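Alpha-L-rhamnosidase (Streptomyces avermitilis, PDB 3W5M) hydrolyses terminal non-reducing alpha-L-rhamnose residues, releasing rhamnose from plant flavonoid glycosides such as naringin and from the arabinogalactan-protein gum arabic. Local coordinates at residues Trp122-Ala127 / Ala464-Pro469; Ser300-Leu305 / Gly426-Ala431; Gly379-Asn384 / His391-Arg396. All coordinates share one frame; numbering follows the deposited sequence.

Contact 1: residues Trp122-Ala127 / Ala464-Pro469; sequences WISAPA and ADNDVP
In Trp122 CG, and in Ser124 OG, lies beside the residue's own backbone N and anti to the carbonyl carbon (chi1 -70° and -78°). Ala464 CB comes in between the two side chains, 3.9 Å from Trp122 CB and 3.7 Å from Ser124 OG. The setting is a beta-sandwich: strand 123-124 forms one margin of a seven-stranded antiparallel sheet and pairs with strand 459-463, and segment 464-469 is where the chain leaves that partner. The pairing carries one bond further, from Ala464 N to Trp122 O, at 3.3 Å and nearly straight (169° at the hydrogen), with the donor standing well above the carbonyl plane. A methyl group suits position 464, since it fits beside both side chains.

Farther along, the indole reaches the far end of the loop segment, its CZ2 lying 4.3 Å from Pro469 CD, while Val468 CG1 lies near NE1. The large ring suits its place because it also touches Thr324, Leu326 and Leu400 in the facing sheet, bridging the two layers of the sandwich. The small hydroxyl of Ser124 is held by the carbonyl oxygen of Pro397 and has a second link across the contact: one water donates to Ser124 OG at 3.2 Å and to Asp465 OD1 at 2.9 Å.

Contact 2: residues Ser300-Leu305 / Gly426-Ala431; sequences SAANQL and GPIVSA
The flat carboxamide of Gln304 lies with one face over Gly426, whose CA stands 3.7 Å from Gln304 CD and almost directly above it. Pro427 comes to the same face farther out, beyond the nitrogen, with its CD 3.2 Å from Gln304 NE2; the glutamine chain and the proline ring cross at about a right angle. At the polar ends of the amide, OE1 is hydrogen-bonded to Thr445 OG1 and NE2 to Tyr375 OH, which holds the rotation of the group. Beyond CG the chain is extended (chi2 178°), carrying CD out to the glycine. A side chain at 426 would run into that carbon, and the positive phi there also favours glycine. An alanine in place of Gln304 would probably leave Thr445 and Tyr375 without these polar mates and open a gap over Gly426 and the Pro427 ring.

Here the chain passes from one sheet to another. Gln304 still pairs through its backbone with Ala424 in the seven-stranded sheet, whereas strand 428-432 lies at one edge of a ten-stranded sheet and pairs with strand 436-440, with a classic beta bulge where Val429 and Ser430 both face Thr438. Between the two segments, which run antiparallel, Ala302 N donates to Ile428 O at 3.2 Å and Ala431 N to Ser300 O at 2.8 Å, the latter clearly bent.

Two waters extend the pairing. One donates to Ala302 O and accepts from Ile428 N; the other accepts from Ser300 N and donates to Val429 O. The methyl of Ala302 suits its buried place beside the pairing: its CB packs 3.8 Å from Ile428 CG2 and 4.3 Å from Ala431 CB.

Contact 3: residues Gly379-Asn384 / His391-Arg396; sequences GWYAGN and HQYGER
Hydrogen bonds to the carbonyl groups of Tyr381 and Ala382, in the short helical segment, join it to the returning loop. Tyr381 O receives Tyr393 N at 3.1 Å, with the donor in the carbonyl plane, and a weak second bond from Gly394 N. One residue on, Ala382 O takes His391 N at 2.9 Å, this time with the donor high above the carbonyl plane. A water draws in three more backbone groups, donating to Trp380 O and Gly383 O and accepting from Gln392 N.

Packing against the two tyrosine rings comes next. Tyr381 has CG anti to its backbone N (chi1 -180°), and the ring lies beneath the loop: Tyr393 C and Gly394 N both stand over one face, offset toward the rim, while Tyr393 CB is 3.5 Å from Tyr381 CD1. At the edge of the same ring, Arg396 O comes within 3.5 Å of Tyr381 CE2. Glycine suits position 394, because a CB there would strike Tyr381 OH. The ring of Tyr393 turns its own edge to the helix, with Trp380 O in its plane, 3.5 Å from Tyr393 CD1. The Trp380 ring stacks on Trp347, whose NE1 is also hydrogen-bonded to Tyr393 OH.

A further pair of carbon-oxygen contacts involves Gly394 O. It is buried with no conventional hydrogen-bond partner and lies 3.4 Å from Ala382 CB, with a CA-H...O contact to Ala382 CA; the small alanine lets the loop come this close.

In the fold, the helix follows strand 368-377 of the seven-stranded sheet and the loop leads into strand 398-407 of the facing sheet, so this helix and its returning loop connect the two layers of the sandwich.

How the contacts relate
Contact 1 lies next to both of the others. Its centre is about 16 Å from that of contact 2, and the two share the seven-stranded sheet, touching where Ile123 CD1 packs 3.9 Å from Leu305 CD2 and Ala125 CB lies 3.7 Å from Asn303 ND2. Contact 3 is closer, centre to centre about 12 Å, and the link is polar: Arg396 forms a salt bridge with Asp465, and its carbonyl O probably accepts from Asn466 ND2 at 2.8 Å. Contacts 2 and 3 approach to about 5 Å between nearest atoms without touching. Contact 3 is the one near the active site, with the Trp380 side chain about 10 Å from those of rhamnose-binding Asp630 and of Glu636, the probable proton donor.

Contact 1: residues Trp122-Ala127 / Ala464-Pro469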
loop_
_atom_site.group_PDB
_atom_site.type_symbol
_atom_site.label_atom_id
_atom_site.label_comp_id
_atom_site.label_asym_id
_atom_site.label_seq_id
_atom_site.Cartn_x
_atom_site.Cartn_y
_atom_site.Cartn_z
ATOM N N TRP A 122 -4.481 -26.289 3.680
ATOM C CA TRP A 122 -4.940 -25.064 4.314
ATOM C C TRP A 122 -5.535 -25.382 5.669
ATOM O O TRP A 122 -6.421 -26.236 5.781
ATOM C CB TRP A 122 -5.983 -24.388 3.450
ATOM C CG TRP A 122 -5.425 -23.817 2.201
ATOM C CD1 TRP A 122 -5.416 -24.399 0.935
ATOM C CD2 TRP A 122 -4.798 -22.549 2.066
ATOM N NE1 TRP A 122 -4.813 -23.548 0.037
ATOM C CE2 TRP A 122 -4.444 -22.398 0.697
ATOM C CE3 TRP A 122 -4.495 -21.511 2.972
ATOM C CZ2 TRP A 122 -3.792 -21.264 0.218
ATOM C CZ3 TRP A 122 -3.839 -20.381 2.480
ATOM C CH2 TRP A 122 -3.499 -20.272 1.124
ATOM N N ILE A 123 -5.083 -24.675 6.709
ATOM C CA ILE A 123 -5.653 -24.867 8.033
ATOM C C ILE A 123 -6.063 -23.547 8.688
ATOM O O ILE A 123 -5.462 -22.488 8.431
ATOM C CB ILE A 123 -4.716 -25.627 8.987
ATOM C CG1 ILE A 123 -3.397 -24.855 9.190
ATOM C CG2 ILE A 123 -4.502 -27.075 8.539
ATOM C CD1 ILE A 123 -2.488 -25.493 10.225
ATOM N N SER A 124 -7.046 -23.645 9.582
ATOM C CA SER A 124 -7.597 -22.504 10.331
ATOM C C SER A 124 -7.710 -22.896 11.796
ATOM O O SER A 124 -7.826 -24.082 12.103
ATOM C CB SER A 124 -9.005 -22.198 9.848
ATOM O OG SER A 124 -9.024 -21.488 8.630
ATOM N N ALA A 125 -7.721 -21.909 12.697
ATOM C CA ALA A 125 -8.114 -22.173 14.086
ATOM C C ALA A 125 -9.602 -22.583 14.102
ATOM O O ALA A 125 -10.360 -22.154 13.222
ATOM C CB ALA A 125 -7.896 -20.939 14.943
ATOM N N PRO A 126 -10.019 -23.418 15.081
ATOM C CA PRO A 126 -11.412 -23.885 15.122
ATOM C C PRO A 126 -12.403 -22.785 15.531
ATOM O O PRO A 126 -11.975 -21.705 15.973
ATOM C CB PRO A 126 -11.351 -25.008 16.167
ATOM C CG PRO A 126 -10.283 -24.545 17.103
ATOM C CD PRO A 126 -9.233 -23.971 16.204
ATOM N N ALA A 127 -13.702 -23.064 15.390
ATOM C CA ALA A 127 -14.774 -22.072 15.572
ATOM C C ALA A 127 -14.768 -21.298 16.908
ATOM O O ALA A 127 -15.020 -20.093 16.908
ATOM C CB ALA A 127 -16.147 -22.697 15.312
ATOM N N ALA A 464 -9.561 -25.492 6.462
ATOM C CA ALA A 464 -10.187 -24.240 6.093
ATOM C C ALA A 464 -11.328 -24.484 5.108
ATOM O O ALA A 464 -11.266 -25.407 4.298
ATOM C CB ALA A 464 -9.148 -23.350 5.455
ATOM N N ASP A 465 -12.365 -23.661 5.183
ATOM C CA ASP A 465 -13.521 -23.792 4.294
ATOM C C ASP A 465 -13.506 -22.668 3.272
ATOM O O ASP A 465 -14.498 -22.404 2.587
ATOM C CB ASP A 465 -14.827 -23.779 5.103
ATOM C CG ASP A 465 -15.180 -22.399 5.637
ATOM O OD1 ASP A 465 -14.267 -21.685 6.107
ATOM O OD2 ASP A 465 -16.375 -22.029 5.587
ATOM N N ASN A 466 -12.354 -22.010 3.198
ATOM C CA ASN A 466 -12.090 -20.937 2.262
ATOM C C ASN A 466 -12.018 -21.448 0.824
ATOM O O ASN A 466 -11.463 -22.524 0.556
ATOM C CB ASN A 466 -10.739 -20.282 2.626
ATOM C CG ASN A 466 -10.612 -19.931 4.124
ATOM O OD1 ASN A 466 -10.977 -20.705 5.005
ATOM N ND2 ASN A 466 -10.052 -18.768 4.405
ATOM N N ASP A 467 -12.562 -20.673 -0.111
ATOM C CA ASP A 467 -12.308 -20.912 -1.526
ATOM C C ASP A 467 -10.797 -20.950 -1.763
ATOM O O ASP A 467 -10.059 -20.134 -1.215
ATOM C CB ASP A 467 -12.942 -19.801 -2.378
ATOM C CG ASP A 467 -14.462 -19.740 -2.229
ATOM O OD1 ASP A 467 -15.156 -20.712 -2.614
ATOM O OD2 ASP A 467 -14.965 -18.711 -1.731
ATOM N N VAL A 468 -10.342 -21.918 -2.548
ATOM C CA VAL A 468 -8.942 -22.062 -2.877
ATOM C C VAL A 468 -8.609 -21.084 -4.007
ATOM O O VAL A 468 -9.286 -21.098 -5.049
ATOM C CB VAL A 468 -8.624 -23.510 -3.348
ATOM C CG1 VAL A 468 -7.173 -23.628 -3.771
ATOM C CG2 VAL A 468 -8.934 -24.535 -2.260
ATOM N N PRO A 469 -7.579 -20.227 -3.819
ATOM C CA PRO A 469 -7.135 -19.355 -4.916
ATOM C C PRO A 469 -6.772 -20.174 -6.132
ATOM O O PRO A 469 -6.181 -21.237 -5.981
ATOM C CB PRO A 469 -5.847 -18.703 -4.383
ATOM C CG PRO A 469 -5.932 -18.830 -2.902
ATOM C CD PRO A 469 -6.831 -19.992 -2.567
HETATM O O HOH W 1 -12.130 -21.847 8.131
#

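Contact 2: residues Ser300-Leu305 / Gly426-Ala431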
loop_
_atom_site.group_PDB
_atom_site.type_symbol
_atom_site.label_atom_id
_atom_site.label_comp_id
_atom_site.label_asym_id
_atom_site.label_seq_id
_atom_site.Cartn_x
_atom_site.Cartn_y
_atom_site.Cartn_z
ATOM N N SER A 300 -11.932 -10.781 15.287
ATOM C CA SER A 300 -10.776 -10.563 14.453
ATOM C C SER A 300 -9.493 -10.990 15.154
ATOM O O SER A 300 -8.490 -10.325 15.013
ATOM C CB SER A 300 -10.698 -9.077 14.091
ATOM O OG SER A 300 -11.810 -8.694 13.290
ATOM N N ALA A 301 -9.509 -12.102 15.890
ATOM C CA ALA A 301 -8.313 -12.471 16.646
ATOM C C ALA A 301 -7.217 -12.930 15.681
ATOM O O ALA A 301 -7.529 -13.349 14.556
ATOM C CB ALA A 301 -8.637 -13.572 17.648
ATOM N N ALA A 302 -5.951 -12.785 16.095
ATOM C CA ALA A 302 -4.791 -13.403 15.422
ATOM C C ALA A 302 -4.424 -14.570 16.271
ATOM O O ALA A 302 -3.708 -14.412 17.271
ATOM C CB ALA A 302 -3.614 -12.464 15.333
ATOM N N ASN A 303 -4.959 -15.733 15.930
ATOM C CA ASN A 303 -4.718 -16.938 16.758
ATOM C C ASN A 303 -3.352 -17.553 16.598
ATOM O O ASN A 303 -2.667 -17.313 15.619
ATOM C CB ASN A 303 -5.793 -17.995 16.470
ATOM C CG ASN A 303 -7.172 -17.583 16.965
ATOM O OD1 ASN A 303 -7.405 -17.446 18.152
ATOM N ND2 ASN A 303 -8.093 -17.374 16.044
ATOM N N GLN A 304 -2.940 -18.361 17.578
ATOM C CA GLN A 304 -1.709 -19.111 17.507
ATOM C C GLN A 304 -1.918 -20.545 17.010
ATOM O O GLN A 304 -2.817 -21.230 17.473
ATOM C CB GLN A 304 -1.082 -19.154 18.901
ATOM C CG GLN A 304 -0.708 -17.757 19.413
ATOM C CD GLN A 304 -0.117 -17.791 20.817
ATOM O OE1 GLN A 304 -0.333 -18.747 21.595
ATOM N NE2 GLN A 304 0.588 -16.724 21.174
ATOM N N LEU A 305 -1.096 -20.970 16.056
ATOM C CA LEU A 305 -1.146 -22.341 15.515
ATOM C C LEU A 305 0.239 -22.952 15.639
ATOM O O LEU A 305 1.238 -22.264 15.458
ATOM C CB LEU A 305 -1.629 -22.324 14.062
ATOM C CG LEU A 305 -3.122 -22.108 13.786
ATOM C CD1 LEU A 305 -3.644 -20.737 14.162
ATOM C CD2 LEU A 305 -3.313 -22.275 12.272
ATOM N N GLY A 426 -4.142 -17.166 22.525
ATOM C CA GLY A 426 -2.930 -16.357 22.749
ATOM C C GLY A 426 -3.259 -14.892 23.065
ATOM O O GLY A 426 -4.383 -14.592 23.391
ATOM N N PRO A 427 -2.275 -13.977 22.935
ATOM C CA PRO A 427 -2.483 -12.610 23.416
ATOM C C PRO A 427 -3.125 -11.631 22.416
ATOM O O PRO A 427 -3.596 -10.556 22.818
ATOM C CB PRO A 427 -1.068 -12.146 23.721
ATOM C CG PRO A 427 -0.192 -12.900 22.796
ATOM C CD PRO A 427 -0.891 -14.206 22.490
ATOM N N ILE A 428 -3.124 -11.968 21.127
ATOM C CA ILE A 428 -3.658 -10.986 20.167
ATOM C C ILE A 428 -5.167 -11.132 20.014
ATOM O O ILE A 428 -5.659 -11.909 19.173
ATOM C CB ILE A 428 -2.938 -11.050 18.798
ATOM C CG1 ILE A 428 -1.443 -11.177 19.025
ATOM C CG2 ILE A 428 -3.285 -9.788 18.008
ATOM C CD1 ILE A 428 -0.556 -11.275 17.789
ATOM N N VAL A 429 -5.889 -10.362 20.832
ATOM C CA VAL A 429 -7.335 -10.451 20.991
ATOM C C VAL A 429 -8.054 -9.970 19.739
ATOM O O VAL A 429 -9.060 -10.551 19.301
ATOM C CB VAL A 429 -7.759 -9.597 22.216
ATOM C CG1 VAL A 429 -9.259 -9.599 22.399
ATOM C CG2 VAL A 429 -7.060 -10.135 23.474
ATOM N N SER A 430 -7.522 -8.923 19.133
ATOM C CA SER A 430 -8.137 -8.380 17.940
ATOM C C SER A 430 -7.043 -7.806 17.046
ATOM O O SER A 430 -6.079 -7.216 17.531
ATOM C CB SER A 430 -9.120 -7.292 18.349
ATOM O OG SER A 430 -9.846 -6.874 17.224
ATOM N N ALA A 431 -7.156 -7.990 15.734
ATOM C CA ALA A 431 -6.131 -7.450 14.844
ATOM C C ALA A 431 -6.801 -7.067 13.535
ATOM O O ALA A 431 -7.266 -7.946 12.793
ATOM C CB ALA A 431 -5.052 -8.473 14.594
HETATM O O HOH W 2 -11.636 -9.950 17.826
HETATM O O HOH W 3 -2.741 -14.445 19.780
#

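Contact 3: residues Gly379-Asn384 / His391-Arg396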
loop_
_atom_site.group_PDB
_atom_site.type_symbol
_atom_site.label_atom_id
_atom_site.label_comp_id
_atom_site.label_asym_id
_atom_site.label_seq_id
_atom_site.Cartn_x
_atom_site.Cartn_y
_atom_site.Cartn_z
ATOM N N GLY A 379 -6.363 -9.690 8.226
ATOM C CA GLY A 379 -5.777 -8.901 7.122
ATOM C C GLY A 379 -6.815 -8.360 6.149
ATOM O O GLY A 379 -7.920 -7.988 6.544
ATOM N N TRP A 380 -6.459 -8.335 4.869
ATOM C CA TRP A 380 -7.365 -7.872 3.826
ATOM C C TRP A 380 -8.351 -8.964 3.452
ATOM O O TRP A 380 -9.455 -8.682 2.969
ATOM C CB TRP A 380 -6.571 -7.534 2.558
ATOM C CG TRP A 380 -5.707 -6.319 2.626
ATOM C CD1 TRP A 380 -6.085 -5.005 2.398
ATOM C CD2 TRP A 380 -4.316 -6.294 2.884
ATOM N NE1 TRP A 380 -4.991 -4.186 2.510
ATOM C CE2 TRP A 380 -3.895 -4.946 2.806
ATOM C CE3 TRP A 380 -3.376 -7.281 3.211
ATOM C CZ2 TRP A 380 -2.565 -4.553 3.043
ATOM C CZ3 TRP A 380 -2.041 -6.896 3.410
ATOM C CH2 TRP A 380 -1.652 -5.542 3.335
ATOM N N TYR A 381 -7.955 -10.213 3.662
ATOM C CA TYR A 381 -8.804 -11.346 3.321
ATOM C C TYR A 381 -10.148 -11.324 4.104
ATOM O O TYR A 381 -11.209 -11.526 3.531
ATOM C CB TYR A 381 -8.035 -12.635 3.573
ATOM C CG TYR A 381 -8.848 -13.853 3.241
ATOM C CD1 TYR A 381 -8.968 -14.288 1.920
ATOM C CD2 TYR A 381 -9.508 -14.543 4.249
ATOM C CE1 TYR A 381 -9.736 -15.404 1.614
ATOM C CE2 TYR A 381 -10.279 -15.658 3.964
ATOM C CZ TYR A 381 -10.381 -16.082 2.637
ATOM O OH TYR A 381 -11.168 -17.184 2.359
ATOM N N ALA A 382 -10.083 -11.055 5.407
ATOM C CA ALA A 382 -11.268 -11.202 6.269
ATOM C C ALA A 382 -11.547 -9.985 7.164
ATOM O O ALA A 382 -12.618 -9.878 7.741
ATOM C CB ALA A 382 -11.155 -12.485 7.096
ATOM N N GLY A 383 -10.603 -9.046 7.264
ATOM C CA GLY A 383 -10.789 -7.899 8.153
ATOM C C GLY A 383 -11.381 -6.715 7.412
ATOM O O GLY A 383 -11.709 -6.826 6.212
ATOM N N ASN A 384 -11.576 -5.593 8.124
ATOM C CA ASN A 384 -12.088 -4.368 7.458
ATOM C C ASN A 384 -11.213 -3.925 6.279
ATOM O O ASN A 384 -9.986 -3.902 6.373
ATOM C CB ASN A 384 -12.215 -3.204 8.442
ATOM C CG ASN A 384 -13.270 -3.438 9.490
ATOM O OD1 ASN A 384 -14.356 -3.970 9.199
ATOM N ND2 ASN A 384 -12.958 -3.038 10.742
ATOM N N HIS A 391 -14.818 -9.307 5.951
ATOM C CA HIS A 391 -15.219 -10.498 5.191
ATOM C C HIS A 391 -15.346 -10.243 3.692
ATOM O O HIS A 391 -16.265 -10.753 3.055
ATOM C CB HIS A 391 -16.516 -11.083 5.760
ATOM C CG HIS A 391 -16.454 -11.326 7.227
ATOM N ND1 HIS A 391 -17.561 -11.250 8.047
ATOM C CD2 HIS A 391 -15.403 -11.615 8.034
ATOM C CE1 HIS A 391 -17.192 -11.502 9.296
ATOM N NE2 HIS A 391 -15.890 -11.726 9.313
ATOM N N GLN A 392 -14.436 -9.452 3.131
ATOM C CA GLN A 392 -14.457 -9.195 1.681
ATOM C C GLN A 392 -14.209 -10.471 0.868
ATOM O O GLN A 392 -14.806 -10.653 -0.182
ATOM C CB GLN A 392 -13.476 -8.090 1.285
ATOM C CG GLN A 392 -13.759 -6.732 1.933
ATOM C CD GLN A 392 -15.134 -6.202 1.598
ATOM O OE1 GLN A 392 -15.609 -6.340 0.466
ATOM N NE2 GLN A 392 -15.772 -5.563 2.568
ATOM N N TYR A 393 -13.352 -11.367 1.354
ATOM C CA TYR A 393 -13.022 -12.571 0.598
ATOM C C TYR A 393 -13.424 -13.867 1.305
ATOM O O TYR A 393 -13.580 -14.924 0.676
ATOM C CB TYR A 393 -11.521 -12.613 0.253
ATOM C CG TYR A 393 -11.020 -11.439 -0.572
ATOM C CD1 TYR A 393 -10.573 -10.285 0.034
ATOM C CD2 TYR A 393 -11.008 -11.498 -1.970
ATOM C CE1 TYR A 393 -10.096 -9.215 -0.709
ATOM C CE2 TYR A 393 -10.565 -10.429 -2.732
ATOM C CZ TYR A 393 -10.097 -9.295 -2.115
ATOM O OH TYR A 393 -9.636 -8.230 -2.856
ATOM N N GLY A 394 -13.528 -13.803 2.623
ATOM C CA GLY A 394 -13.856 -14.987 3.418
ATOM C C GLY A 394 -14.052 -14.570 4.860
ATOM O O GLY A 394 -13.828 -13.393 5.219
ATOM N N GLU A 395 -14.443 -15.527 5.694
ATOM C CA GLU A 395 -14.838 -15.211 7.082
ATOM C C GLU A 395 -13.748 -15.482 8.096
ATOM O O GLU A 395 -13.743 -14.867 9.162
ATOM C CB GLU A 395 -16.032 -16.073 7.515
ATOM C CG GLU A 395 -17.234 -16.044 6.586
ATOM C CD GLU A 395 -18.200 -14.920 6.908
ATOM O OE1 GLU A 395 -18.429 -14.647 8.106
ATOM O OE2 GLU A 395 -18.748 -14.317 5.957
ATOM N N ARG A 396 -12.884 -16.445 7.794
ATOM C CA ARG A 396 -11.877 -16.916 8.750
ATOM C C ARG A 396 -10.552 -16.995 8.041
ATOM O O ARG A 396 -10.485 -17.484 6.891
ATOM C CB ARG A 396 -12.204 -18.327 9.254
ATOM C CG ARG A 396 -13.402 -18.404 10.176
ATOM C CD ARG A 396 -13.931 -19.822 10.283
ATOM N NE ARG A 396 -15.375 -19.842 10.056
ATOM C CZ ARG A 396 -15.941 -19.971 8.858
ATOM N NH1 ARG A 396 -15.187 -20.107 7.776
ATOM N NH2 ARG A 396 -17.263 -19.975 8.736
HETATM O O HOH W 4 -12.070 -8.586 4.215
#